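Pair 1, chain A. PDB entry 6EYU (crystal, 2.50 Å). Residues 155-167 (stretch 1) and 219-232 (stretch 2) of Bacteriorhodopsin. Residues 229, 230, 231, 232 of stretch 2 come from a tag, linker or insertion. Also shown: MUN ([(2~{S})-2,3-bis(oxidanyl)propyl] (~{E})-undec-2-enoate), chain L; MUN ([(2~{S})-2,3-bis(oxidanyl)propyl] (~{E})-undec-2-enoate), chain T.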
# COMPACT_ATOMS: atom_id res chain seq x y z
N SER A 155 -24.24 15.15 13.37
CA SER A 155 -23.84 15.00 14.76
C SER A 155 -24.28 16.20 15.58
O SER A 155 -25.01 17.06 15.10
CB SER A 155 -22.32 14.83 14.86
OG SER A 155 -21.68 15.30 13.69
N SER A 156 -23.71 16.31 16.78
CA SER A 156 -23.95 17.47 17.64
C SER A 156 -23.35 18.73 17.02
O SER A 156 -22.42 18.65 16.21
CB SER A 156 -23.33 17.23 19.02
OG SER A 156 -21.93 17.44 18.99
N ASP A 157 -23.80 19.88 17.49
CA ASP A 157 -23.38 21.16 16.94
C ASP A 157 -21.89 21.39 17.18
O ASP A 157 -21.19 21.90 16.30
CB ASP A 157 -24.19 22.30 17.56
CG ASP A 157 -25.62 22.33 17.05
OD1 ASP A 157 -26.00 21.44 16.26
OD2 ASP A 157 -26.37 23.25 17.46
N GLY A 158 -21.41 20.98 18.34
CA GLY A 158 -20.00 21.09 18.67
C GLY A 158 -19.13 20.29 17.72
O GLY A 158 -18.12 20.78 17.21
N LEU A 159 -19.53 19.05 17.46
CA LEU A 159 -18.79 18.17 16.57
C LEU A 159 -18.85 18.68 15.13
O LEU A 159 -17.87 18.63 14.40
CB LEU A 159 -19.36 16.75 16.63
CG LEU A 159 -18.45 15.66 17.21
CD1 LEU A 159 -17.21 16.27 17.86
CD2 LEU A 159 -19.21 14.81 18.21
N ALA A 160 -20.04 19.12 14.72
CA ALA A 160 -20.23 19.63 13.36
C ALA A 160 -19.37 20.87 13.13
O ALA A 160 -18.76 21.02 12.07
CB ALA A 160 -21.70 19.96 13.13
N ARG A 161 -19.32 21.74 14.13
CA ARG A 161 -18.49 22.94 14.05
C ARG A 161 -17.01 22.57 13.98
O ARG A 161 -16.26 23.11 13.17
CB ARG A 161 -18.75 23.85 15.26
CG ARG A 161 -19.17 25.26 14.89
CD ARG A 161 -19.02 26.21 16.06
NE ARG A 161 -19.28 25.56 17.34
CZ ARG A 161 -20.50 25.25 17.78
NH1 ARG A 161 -21.57 25.52 17.04
NH2 ARG A 161 -20.65 24.65 18.95
N ALA A 162 -16.61 21.62 14.82
CA ALA A 162 -15.24 21.12 14.81
C ALA A 162 -14.82 20.73 13.40
O ALA A 162 -13.80 21.19 12.90
CB ALA A 162 -15.11 19.93 15.75
N TYR A 163 -15.63 19.89 12.76
CA TYR A 163 -15.30 19.37 11.44
C TYR A 163 -15.13 20.52 10.44
O TYR A 163 -14.13 20.57 9.71
CB TYR A 163 -16.39 18.42 10.95
CG TYR A 163 -16.25 18.04 9.49
CD1 TYR A 163 -15.32 17.10 9.08
CD2 TYR A 163 -16.91 18.78 8.51
CE1 TYR A 163 -15.08 16.86 7.74
CE2 TYR A 163 -16.68 18.54 7.17
CZ TYR A 163 -15.77 17.58 6.79
OH TYR A 163 -15.56 17.32 5.45
N LYS A 164 -16.09 21.43 10.43
CA LYS A 164 -16.13 22.48 9.41
C LYS A 164 -14.93 23.41 9.54
O LYS A 164 -14.36 23.84 8.54
CB LYS A 164 -17.42 23.29 9.53
CG LYS A 164 -18.66 22.55 9.05
CD LYS A 164 -19.76 23.51 8.62
CE LYS A 164 -20.73 23.79 9.76
NZ LYS A 164 -21.97 22.99 9.65
N ILE A 165 -14.52 23.69 10.77
CA ILE A 165 -13.30 24.44 11.02
C ILE A 165 -12.09 23.72 10.43
O ILE A 165 -11.37 24.27 9.61
CB ILE A 165 -13.06 24.65 12.53
CG1 ILE A 165 -13.98 25.75 13.06
CG2 ILE A 165 -11.61 25.01 12.79
CD1 ILE A 165 -14.35 25.58 14.52
N LEU A 166 -11.91 22.46 10.83
CA LEU A 166 -10.79 21.67 10.35
C LEU A 166 -10.81 21.55 8.83
O LEU A 166 -9.79 21.73 8.17
CB LEU A 166 -10.82 20.27 10.98
CG LEU A 166 -10.34 20.19 12.43
CD1 LEU A 166 -10.90 18.95 13.11
CD2 LEU A 166 -8.82 20.19 12.49
N ALA A 167 -11.98 21.22 8.29
CA ALA A 167 -12.13 21.03 6.85
C ALA A 167 -11.69 22.29 6.10
O ALA A 167 -10.98 22.21 5.10
CB ALA A 167 -13.57 20.69 6.51
N LEU A 219 -4.71 20.54 16.83
CA LEU A 219 -5.94 21.25 16.49
C LEU A 219 -7.12 20.29 16.43
O LEU A 219 -8.20 20.57 16.96
CB LEU A 219 -5.78 21.96 15.15
CG LEU A 219 -6.57 23.26 14.95
CD1 LEU A 219 -7.53 23.12 13.78
CD2 LEU A 219 -7.31 23.66 16.21
N ASP A 220 -6.89 19.12 15.83
CA ASP A 220 -7.96 18.16 15.58
C ASP A 220 -8.46 17.57 16.89
O ASP A 220 -9.67 17.47 17.11
CB ASP A 220 -7.46 17.04 14.66
CG ASP A 220 -8.49 15.95 14.47
OD1 ASP A 220 -9.67 16.28 14.23
OD2 ASP A 220 -8.10 14.76 14.46
N MET A 221 -7.53 17.22 17.77
CA MET A 221 -7.86 16.44 18.96
C MET A 221 -8.45 17.35 20.04
O MET A 221 -9.36 16.94 20.77
CB MET A 221 -6.61 15.74 19.49
CG MET A 221 -6.15 14.57 18.64
SD MET A 221 -5.08 13.43 19.52
CE MET A 221 -3.54 13.65 18.62
N TYR A 222 -8.04 18.61 20.03
CA TYR A 222 -8.57 19.59 20.98
C TYR A 222 -9.96 20.06 20.57
O TYR A 222 -10.83 20.26 21.42
CB TYR A 222 -7.62 20.78 21.09
CG TYR A 222 -6.56 20.62 22.16
CD1 TYR A 222 -6.86 20.82 23.50
CD2 TYR A 222 -5.26 20.26 21.83
CE1 TYR A 222 -5.89 20.67 24.48
CE2 TYR A 222 -4.29 20.10 22.80
CZ TYR A 222 -4.61 20.31 24.12
OH TYR A 222 -3.65 20.16 25.10
N LEU A 223 -10.19 20.17 19.27
CA LEU A 223 -11.49 20.60 18.75
C LEU A 223 -12.57 19.57 19.07
O LEU A 223 -13.67 19.91 19.49
CB LEU A 223 -11.42 20.83 17.24
CG LEU A 223 -11.58 22.28 16.78
CD1 LEU A 223 -10.84 23.23 17.71
CD2 LEU A 223 -11.09 22.44 15.35
N ILE A 224 -12.27 18.30 18.78
CA ILE A 224 -13.12 17.19 19.19
C ILE A 224 -13.36 17.23 20.70
O ILE A 224 -14.50 17.25 21.16
CB ILE A 224 -12.49 15.84 18.83
CG1 ILE A 224 -12.63 15.57 17.33
CG2 ILE A 224 -13.13 14.72 19.63
CD1 ILE A 224 -11.72 14.48 16.81
N HIS A 225 -12.27 17.19 21.46
CA HIS A 225 -12.33 17.29 22.91
C HIS A 225 -13.29 18.40 23.33
O HIS A 225 -14.28 18.14 24.02
CB HIS A 225 -10.93 17.58 23.46
CG HIS A 225 -10.91 17.87 24.93
ND1 HIS A 225 -11.29 16.95 25.88
CD2 HIS A 225 -10.46 18.95 25.61
CE1 HIS A 225 -11.11 17.45 27.08
NE2 HIS A 225 -10.60 18.67 26.95
N LYS A 226 -12.94 19.64 23.01
CA LYS A 226 -13.79 20.78 23.32
C LYS A 226 -15.24 20.48 22.96
O LYS A 226 -16.15 20.76 23.74
CB LYS A 226 -13.31 22.02 22.55
CG LYS A 226 -12.72 23.10 23.44
N ALA A 227 -15.46 20.01 21.74
CA ALA A 227 -16.80 19.75 21.24
C ALA A 227 -17.52 18.76 22.15
O ALA A 227 -18.71 18.92 22.43
CB ALA A 227 -16.74 19.21 19.82
N GLU A 228 -16.81 17.73 22.58
CA GLU A 228 -17.39 16.68 23.42
C GLU A 228 -17.66 17.21 24.82
O GLU A 228 -18.60 16.78 25.49
CB GLU A 228 -16.47 15.47 23.48
CG GLU A 228 -16.40 14.68 22.18
CD GLU A 228 -16.74 13.22 22.37
OE1 GLU A 228 -15.81 12.40 22.50
OE2 GLU A 228 -17.94 12.88 22.35
N LEU A 229 -16.85 18.18 25.25
CA LEU A 229 -17.06 18.84 26.52
C LEU A 229 -18.35 19.66 26.50
O LEU A 229 -19.06 19.74 27.49
CB LEU A 229 -15.88 19.76 26.85
CG LEU A 229 -14.73 19.08 27.61
CD1 LEU A 229 -13.89 20.12 28.34
CD2 LEU A 229 -15.28 18.05 28.58
N GLU A 230 -18.63 20.27 25.35
CA GLU A 230 -19.69 21.26 25.26
C GLU A 230 -21.06 20.60 25.34
O GLU A 230 -22.07 21.26 25.61
CB GLU A 230 -19.57 22.05 23.95
CG GLU A 230 -18.61 23.22 24.02
CD GLU A 230 -18.25 23.77 22.65
OE1 GLU A 230 -18.91 23.39 21.67
OE2 GLU A 230 -17.32 24.59 22.57
N HIS A 231 -21.11 19.30 25.05
CA HIS A 231 -22.36 18.56 25.09
C HIS A 231 -22.32 17.49 26.17
O HIS A 231 -22.34 16.29 25.88
CB HIS A 231 -22.64 17.92 23.72
CG HIS A 231 -22.84 18.92 22.62
ND1 HIS A 231 -24.04 19.07 21.97
CD2 HIS A 231 -22.00 19.85 22.10
CE1 HIS A 231 -23.93 20.03 21.06
NE2 HIS A 231 -22.70 20.51 21.12
N HIS A 232 -22.26 17.93 27.42
CA HIS A 232 -22.08 17.02 28.55
C HIS A 232 -21.05 15.95 28.22
O HIS A 232 -21.35 14.76 28.25
CB HIS A 232 -23.41 16.37 28.91
CAR MUN L . 5.96 21.01 18.54
CAQ MUN L . 4.71 21.72 19.07
CAP MUN L . 3.92 22.29 17.89
CAO MUN L . 3.06 23.46 18.38
CAN MUN L . 1.64 23.31 17.82
CAM MUN L . 0.65 23.17 18.98
CAK MUN L . -0.40 24.28 18.90
CAH MUN L . -1.66 23.74 18.22
CAF MUN L . -2.88 24.50 18.72
CAC MUN L . -3.87 23.69 19.56
CAA MUN L . -5.14 24.43 19.98
OAD MUN L . -5.15 25.66 20.07
OAB MUN L . -6.16 23.64 20.40
CAE MUN L . -6.96 24.35 21.35
CAG MUN L . -8.26 24.80 20.68
OAJ MUN L . -8.62 23.87 19.66
CAI MUN L . -9.37 24.86 21.73
OAL MUN L . -9.36 23.67 22.52
CAN MUN T . 5.01 23.81 26.47
CAM MUN T . 3.59 24.25 26.11
CAK MUN T . 2.62 23.76 27.19
CAH MUN T . 1.20 24.24 26.86
CAF MUN T . 0.19 23.50 27.75
CAC MUN T . -1.24 24.05 27.71
CAA MUN T . -2.33 23.09 28.18
OAD MUN T . -2.04 22.02 28.72
OAB MUN T . -3.59 23.60 28.17
CAE MUN T . -4.43 22.83 27.30
CAG MUN T . -5.45 22.05 28.14
OAJ MUN T . -5.29 22.38 29.52
CAI MUN T . -6.86 22.42 27.69
OAL MUN T . -7.81 21.94 28.65
O HOH W 1 -17.38 23.50 19.11

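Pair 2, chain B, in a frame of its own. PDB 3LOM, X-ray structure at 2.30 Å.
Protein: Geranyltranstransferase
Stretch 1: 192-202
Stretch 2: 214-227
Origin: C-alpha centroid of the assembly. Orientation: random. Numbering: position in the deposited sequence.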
# COMPACT_ATOMS: atom_id res chain seq x y z
N LEU B 192 5.87 13.05 -4.02
CA LEU B 192 5.43 12.12 -5.06
C LEU B 192 5.85 12.60 -6.45
O LEU B 192 6.33 11.81 -7.25
CB LEU B 192 3.92 11.85 -5.00
CG LEU B 192 3.45 10.57 -5.71
CD1 LEU B 192 3.96 9.33 -4.98
CD2 LEU B 192 1.92 10.53 -5.86
N ILE B 193 5.66 13.89 -6.72
CA ILE B 193 6.18 14.53 -7.94
C ILE B 193 7.71 14.38 -8.06
O ILE B 193 8.22 14.08 -9.14
CB ILE B 193 5.74 16.00 -8.04
CG1 ILE B 193 4.24 16.05 -8.37
CG2 ILE B 193 6.54 16.75 -9.10
CD1 ILE B 193 3.55 17.35 -8.03
N LEU B 194 8.40 14.55 -6.94
CA LEU B 194 9.85 14.36 -6.87
C LEU B 194 10.25 12.91 -7.15
O LEU B 194 11.26 12.66 -7.81
CB LEU B 194 10.37 14.78 -5.49
CG LEU B 194 11.74 15.44 -5.32
CD1 LEU B 194 11.97 16.55 -6.34
CD2 LEU B 194 11.86 15.99 -3.89
N ALA B 195 9.42 11.97 -6.68
CA ALA B 195 9.61 10.54 -6.95
C ALA B 195 9.67 10.15 -8.44
O ALA B 195 10.32 9.17 -8.78
CB ALA B 195 8.56 9.72 -6.22
N CYS B 196 9.02 10.93 -9.31
CA CYS B 196 9.09 10.71 -10.77
C CYS B 196 10.52 10.77 -11.26
O CYS B 196 10.96 9.92 -12.03
CB CYS B 196 8.28 11.76 -11.53
SG CYS B 196 6.54 11.85 -11.11
N PHE B 197 11.23 11.78 -10.79
CA PHE B 197 12.61 12.01 -11.16
C PHE B 197 13.54 11.07 -10.39
O PHE B 197 14.48 10.53 -10.96
CB PHE B 197 12.95 13.49 -10.93
CG PHE B 197 11.97 14.43 -11.57
CD1 PHE B 197 12.12 14.84 -12.89
CD2 PHE B 197 10.87 14.91 -10.85
CE1 PHE B 197 11.20 15.70 -13.48
CE2 PHE B 197 9.95 15.76 -11.43
CZ PHE B 197 10.11 16.16 -12.75
N GLU B 198 13.23 10.83 -9.13
CA GLU B 198 14.07 9.98 -8.28
C GLU B 198 14.02 8.49 -8.63
O GLU B 198 15.05 7.81 -8.55
CB GLU B 198 13.75 10.18 -6.79
CG GLU B 198 14.09 11.56 -6.23
CD GLU B 198 15.56 11.72 -5.86
OE1 GLU B 198 16.33 10.74 -5.89
OE2 GLU B 198 15.95 12.86 -5.52
N MET B 199 12.84 7.98 -8.99
CA MET B 199 12.72 6.58 -9.45
C MET B 199 13.43 6.37 -10.79
O MET B 199 14.03 5.33 -11.02
CB MET B 199 11.25 6.14 -9.52
CG MET B 199 10.65 5.71 -8.18
SD MET B 199 8.90 5.22 -8.22
CE MET B 199 8.24 6.74 -8.71
N VAL B 200 13.36 7.39 -11.66
CA VAL B 200 14.08 7.41 -12.93
C VAL B 200 15.60 7.39 -12.71
O VAL B 200 16.32 6.67 -13.40
CB VAL B 200 13.59 8.61 -13.82
CG1 VAL B 200 14.66 9.10 -14.79
CG2 VAL B 200 12.33 8.24 -14.59
N LEU B 201 16.07 8.16 -11.72
CA LEU B 201 17.49 8.22 -11.36
C LEU B 201 18.04 6.92 -10.78
O LEU B 201 19.20 6.58 -10.99
CB LEU B 201 17.76 9.37 -10.39
CG LEU B 201 17.82 10.77 -11.02
CD1 LEU B 201 17.67 11.84 -9.95
CD2 LEU B 201 19.09 10.98 -11.84
N ALA B 202 17.19 6.18 -10.06
CA ALA B 202 17.60 4.92 -9.45
C ALA B 202 17.71 3.76 -10.46
O ALA B 202 18.08 2.65 -10.10
CB ALA B 202 16.68 4.56 -8.30
N ALA B 214 20.07 18.69 -11.06
CA ALA B 214 19.30 19.43 -12.06
C ALA B 214 17.86 18.93 -12.17
O ALA B 214 16.94 19.72 -12.39
CB ALA B 214 19.99 19.39 -13.42
N LEU B 215 17.67 17.62 -12.02
CA LEU B 215 16.33 17.03 -12.04
C LEU B 215 15.59 17.39 -10.75
O LEU B 215 14.46 17.90 -10.80
CB LEU B 215 16.40 15.51 -12.25
CG LEU B 215 16.84 15.00 -13.62
CD1 LEU B 215 16.94 13.48 -13.62
CD2 LEU B 215 15.92 15.46 -14.75
N ARG B 216 16.26 17.15 -9.63
CA ARG B 216 15.77 17.47 -8.28
C ARG B 216 15.28 18.91 -8.12
O ARG B 216 14.26 19.15 -7.47
CB ARG B 216 16.84 17.14 -7.23
CG ARG B 216 16.96 15.65 -6.97
CD ARG B 216 18.29 15.25 -6.36
NE ARG B 216 18.35 13.81 -6.16
CZ ARG B 216 19.42 13.14 -5.71
NH1 ARG B 216 20.54 13.79 -5.42
NH2 ARG B 216 19.36 11.83 -5.57
N THR B 217 15.99 19.86 -8.73
CA THR B 217 15.59 21.27 -8.72
C THR B 217 14.32 21.48 -9.55
O THR B 217 13.37 22.12 -9.08
CB THR B 217 16.73 22.20 -9.18
OG1 THR B 217 17.89 21.97 -8.36
CG2 THR B 217 16.34 23.67 -9.08
N TYR B 218 14.30 20.94 -10.78
CA TYR B 218 13.09 20.98 -11.61
C TYR B 218 11.89 20.40 -10.86
O TYR B 218 10.86 21.04 -10.77
CB TYR B 218 13.29 20.27 -12.96
CG TYR B 218 12.06 20.34 -13.86
CD1 TYR B 218 11.79 21.49 -14.60
CD2 TYR B 218 11.17 19.28 -13.94
CE1 TYR B 218 10.65 21.57 -15.41
CE2 TYR B 218 10.03 19.35 -14.75
CZ TYR B 218 9.78 20.49 -15.48
OH TYR B 218 8.67 20.56 -16.27
N GLY B 219 12.08 19.20 -10.29
CA GLY B 219 11.06 18.52 -9.48
C GLY B 219 10.49 19.26 -8.29
O GLY B 219 9.27 19.25 -8.08
N LYS B 220 11.35 19.89 -7.49
CA LYS B 220 10.91 20.65 -6.31
C LYS B 220 10.08 21.85 -6.71
O LYS B 220 9.02 22.10 -6.14
CB LYS B 220 12.10 21.13 -5.47
CG LYS B 220 12.68 20.07 -4.54
CD LYS B 220 14.10 20.42 -4.12
CE LYS B 220 14.83 19.19 -3.60
NZ LYS B 220 16.31 19.39 -3.56
N HIS B 221 10.57 22.58 -7.70
CA HIS B 221 9.90 23.81 -8.09
C HIS B 221 8.63 23.56 -8.90
O HIS B 221 7.70 24.35 -8.83
CB HIS B 221 10.88 24.76 -8.80
CG HIS B 221 11.93 25.31 -7.88
ND1 HIS B 221 11.78 26.51 -7.22
CD2 HIS B 221 13.11 24.80 -7.48
CE1 HIS B 221 12.84 26.72 -6.46
NE2 HIS B 221 13.67 25.70 -6.60
N ILE B 222 8.59 22.45 -9.63
CA ILE B 222 7.40 22.10 -10.40
C ILE B 222 6.24 21.62 -9.50
O ILE B 222 5.09 22.02 -9.69
CB ILE B 222 7.74 21.16 -11.61
CG1 ILE B 222 6.87 21.49 -12.83
CG2 ILE B 222 7.74 19.67 -11.25
CD1 ILE B 222 7.41 22.62 -13.66
N GLY B 223 6.57 20.81 -8.49
CA GLY B 223 5.59 20.33 -7.51
C GLY B 223 5.03 21.42 -6.62
O GLY B 223 3.87 21.35 -6.18
N LEU B 224 5.85 22.43 -6.35
CA LEU B 224 5.44 23.59 -5.58
C LEU B 224 4.54 24.50 -6.41
O LEU B 224 3.45 24.88 -5.96
CB LEU B 224 6.68 24.35 -5.11
CG LEU B 224 6.58 25.71 -4.41
CD1 LEU B 224 5.71 25.65 -3.15
CD2 LEU B 224 7.98 26.20 -4.08
N VAL B 225 4.98 24.83 -7.62
CA VAL B 225 4.26 25.78 -8.48
C VAL B 225 2.88 25.30 -8.97
O VAL B 225 1.99 26.13 -9.20
CB VAL B 225 5.17 26.30 -9.65
CG1 VAL B 225 5.21 25.32 -10.81
CG2 VAL B 225 4.75 27.69 -10.10
N PHE B 226 2.69 23.98 -9.09
CA PHE B 226 1.37 23.41 -9.45
C PHE B 226 0.33 23.78 -8.40
O PHE B 226 -0.79 24.17 -8.73
CB PHE B 226 1.43 21.89 -9.59
CG PHE B 226 2.15 21.40 -10.81
CD1 PHE B 226 2.34 22.22 -11.92
CD2 PHE B 226 2.61 20.09 -10.87
CE1 PHE B 226 3.00 21.75 -13.05
CE2 PHE B 226 3.27 19.61 -11.99
CZ PHE B 226 3.47 20.44 -13.08
N GLN B 227 0.73 23.67 -7.14
CA GLN B 227 -0.10 24.00 -5.99
C GLN B 227 -0.35 25.50 -5.85
O GLN B 227 -1.43 25.92 -5.41
CB GLN B 227 0.52 23.44 -4.72
CG GLN B 227 -0.45 23.30 -3.59
CD GLN B 227 -1.62 22.38 -3.91
OE1 GLN B 227 -1.44 21.30 -4.49
NE2 GLN B 227 -2.82 22.81 -3.54

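Both pairs consist of two helices packed side by side and running nearly antiparallel. In pair 1 the helix directions differ by 162° and the axes approach to 8.0 Å. In pair 2 the values are 160° and 8.6 Å. Fourteen central residues superpose with an RMSD of 0.6 Å. The buried surface is also similar, 590 Å² in pair 1 and 612 Å² in pair 2.

Leucine recurs at three matched positions. Leu166(A) and Leu201(B) nearly coincide and share the m, t rotamer. Leu223(A) matches Leu215(B), but the rotamers differ. In pair 1, Leu166(A) CG lies 3.8 Å from Leu223(A) CD2. In pair 2, Leu201(B) CD2 lies 3.7 Å from Leu215(B) CD1. Leu159(A) and Leu194(B) also match. Each starts sideways from its CA, but its end comes nearer to the partner helix. Leu159(A) CD1 rests 3.6 Å from Ala227(A) CB. Leu194(B) CD1 lies 3.7 Å from Gly219(B) C.

The main difference is in how bulk is shared across the middle. Ala162(A) matches Phe197(B), and Ala227(A) matches Gly219(B). Pair 1 brings two small side chains together, with Ala162(A) CB 4.4 Å from Ala227(A) CB. Pair 2 places a large ring against a residue with no side chain. Phe197(B) CE2 is 3.6 Å from Gly219(B) CA, and Gly219(B) N lies over one face of the ring. An ideal CB on Gly219(B) would be 2.7 Å from Leu194(B) CD1, a clash, and 3.1 Å from Phe197(B) CD2, which is tight. The phenylalanine ring also reaches Tyr218(B), with Phe197(B) CZ 3.5 Å from Tyr218(B) CD2.

Pair 1 has its own close backbone approach at Gly158(A). Its CA is 4.3 Å from the CA of Ala227(A), and Gly158(A) O is 3.3 Å from Ala227(A) CB. This glycine has no matched residue in pair 2.

Near the start of stretch 1 the chemistry diverges. In pair 1 the contact combines a hydrogen bond with a CH-pi contact, both to the tag residue His231(A). Gly158(A) N donates a hydrogen bond to His231(A) NE2 at 3.1 Å. Ser156(A) CB makes a CH-pi contact over the face of the same ring, 3.5 Å from His231(A) CE1. His231(A) matches Gly223(B), where pair 2 is apolar. There Ile193(B) fits as a knob among Gly219(B), Ile222(B), Gly223(B) and Phe226(B), with Ile193(B) CD1 3.6 Å from Gly223(B) CA.

Each pair has one salt bridge across the stretches, at different positions. In pair 1, Arg161(A) NH2 makes a weak hydrogen bond to tag residue Glu230(A) OE1 at 3.5 Å. A water also donates to this OE1. In pair 2 the bridge is tighter and two-pronged. Arg216(B) NE donates to Glu198(B) OE2 at 2.7 Å, and Arg216(B) NH2 donates to Glu198(B) OE1 at 3.2 Å. The matching positions in pair 1 are Ile224(A) and Tyr163(A), which form no such bridge.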